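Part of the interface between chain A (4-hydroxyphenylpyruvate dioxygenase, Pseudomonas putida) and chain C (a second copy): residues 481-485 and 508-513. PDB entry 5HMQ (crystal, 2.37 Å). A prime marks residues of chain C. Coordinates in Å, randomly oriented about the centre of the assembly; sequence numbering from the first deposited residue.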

# COMPACT_ATOMS: atom_id res chain seq x y z
N GLY A 481 18.50 -14.82 3.65
CA GLY A 481 17.41 -13.87 3.83
C GLY A 481 17.83 -12.42 3.75
O GLY A 481 18.23 -11.93 2.69
N LEU A 482 17.74 -11.73 4.89
CA LEU A 482 17.98 -10.29 4.94
C LEU A 482 19.39 -9.95 4.48
O LEU A 482 20.37 -10.55 4.94
CB LEU A 482 17.75 -9.76 6.36
CG LEU A 482 16.48 -10.16 7.11
CD1 LEU A 482 16.70 -11.41 7.96
CD2 LEU A 482 15.97 -9.01 7.96
N VAL A 483 19.51 -8.99 3.56
CA VAL A 483 20.82 -8.57 3.08
C VAL A 483 21.04 -7.09 3.39
O VAL A 483 22.03 -6.73 4.02
CB VAL A 483 20.95 -8.82 1.57
CG1 VAL A 483 22.35 -8.46 1.08
CG2 VAL A 483 20.60 -10.27 1.22
N LYS A 484 20.12 -6.24 2.94
CA LYS A 484 20.25 -4.80 3.07
C LYS A 484 19.26 -4.26 4.09
O LYS A 484 18.05 -4.51 3.99
CB LYS A 484 20.07 -4.10 1.71
CG LYS A 484 20.23 -2.59 1.76
CD LYS A 484 20.49 -2.04 0.37
CE LYS A 484 19.29 -2.16 -0.55
NZ LYS A 484 19.61 -1.69 -1.93
N SER A 485 19.77 -3.54 5.09
CA SER A 485 18.98 -2.91 6.13
C SER A 485 19.09 -1.40 6.00
O SER A 485 20.19 -0.85 5.99
CB SER A 485 19.42 -3.37 7.52
OG SER A 485 20.79 -3.07 7.75
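Chain C 508-513: AIAHAL

The stretch of chain C that meets chain A is the end of a helix and the turn that follows it. Residues Ala508′ to Ala510′ carry the last helical turn, His511′ is the first residue to leave helical phi/psi, and Ala512′ follows with both angles positive, at 46° and 38°, before Leu513′ takes up an extended conformation. Chain A offers a loop that passes into a strand at Lys484. The two backbones come close at two points: the CA of Leu482 lies 4.8 Å from the CA of His511′, and the CA of Lys484 lies 4.9 Å from the CA of Ala510′. As chain A advances toward its strand, its neighbours in chain C therefore step backward into the helix, so the order of the pairing is reversed.

The centre of the contact is a single carbonyl. In the final turn of a helix the C=O groups run out of the amide partners that a continuing helix would supply, and here the oxygen of Ala510′ is met from the other subunit. The N of Val483 donates to the O of Ala510′ at 3.0 Å, with an angle at the hydrogen of 154°, and the N of Lys484 donates to the same O at 3.0 Å, nearly straight at 173°. Two consecutive amides can converge on one acceptor because Val483 has phi/psi of -119°/-55°, which brings its own N-H and the next to the same side; in a regular strand successive amides point in opposite directions. The neighbouring acceptors of the helix are served within chain C: the N of Ala512′ bonds to the O of Ile509′ and the N of Leu513′ to the O of Ala508′, each at 2.9 Å. The turn thus closes on itself and leaves the Ala510′ carbonyl to chain A.

Side chains fill in around this backbone core. Val483, chi1 in the t well, points toward chain C, and its CG2 rests 3.7 Å from the CB of Ala512′ and 3.8 Å from the C of His511′; a short branched residue against a methyl gives a compact apolar contact beside the hydrogen bonds. The CB of Ala510′ points away overall, yet it still touches chain A, 3.9 Å from the O of Lys484. Lys484 leaves its backbone sideways and uses its aliphatic portion, CE lying 3.5 Å from CG2 of Ile509′. The ammonium group is not left unpaired by this packing: NZ is hydrogen-bonded elsewhere in the structure.

At the other end, the imidazole of His511′ approaches the start of the stretch obliquely. Its ND1 is 3.5 Å from the O of Gly481, a polar approach whose geometry leaves a hydrogen bond undecided, and 3.6 Å from the N of Leu482. The side chain of Leu482 is directed away from chain C at CB, yet its CG still comes within 4.4 Å of CE1 of His511′. Ser485, also facing away, takes no part, and its OG is satisfied elsewhere.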

# COMPACT_ATOMS: atom_id res chain seq x y z
N ALA C 508 11.93 -7.40 -2.04
CA ALA C 508 12.84 -7.80 -3.11
C ALA C 508 14.13 -7.00 -3.04
O ALA C 508 15.20 -7.53 -3.37
CB ALA C 508 12.17 -7.61 -4.47
N ILE C 509 14.06 -5.74 -2.61
CA ILE C 509 15.27 -4.96 -2.40
C ILE C 509 15.98 -5.42 -1.14
O ILE C 509 17.20 -5.63 -1.14
CB ILE C 509 14.93 -3.46 -2.33
CG1 ILE C 509 14.19 -2.99 -3.58
CG2 ILE C 509 16.19 -2.64 -2.13
CD1 ILE C 509 13.65 -1.58 -3.48
N ALA C 510 15.22 -5.60 -0.06
CA ALA C 510 15.82 -5.94 1.23
C ALA C 510 16.53 -7.29 1.20
O ALA C 510 17.59 -7.44 1.80
CB ALA C 510 14.76 -5.92 2.32
N HIS C 511 15.97 -8.27 0.50
CA HIS C 511 16.65 -9.55 0.36
C HIS C 511 17.51 -9.61 -0.89
O HIS C 511 17.81 -10.71 -1.37
CB HIS C 511 15.67 -10.72 0.33
CG HIS C 511 14.68 -10.73 1.46
ND1 HIS C 511 15.05 -10.57 2.79
CD2 HIS C 511 13.35 -10.99 1.47
CE1 HIS C 511 13.98 -10.65 3.56
NE2 HIS C 511 12.94 -10.91 2.78
N ALA C 512 17.93 -8.46 -1.42
CA ALA C 512 18.84 -8.38 -2.54
C ALA C 512 18.51 -9.32 -3.69
O ALA C 512 19.42 -9.88 -4.31
CB ALA C 512 20.28 -8.63 -2.07
N LEU C 513 17.22 -9.51 -4.00
CA LEU C 513 16.85 -10.36 -5.12
C LEU C 513 17.24 -9.65 -6.42
O LEU C 513 17.83 -8.57 -6.42
CB LEU C 513 15.35 -10.64 -5.13
CG LEU C 513 14.57 -11.60 -4.23
CD1 LEU C 513 14.47 -11.06 -2.83
CD2 LEU C 513 13.17 -11.77 -4.81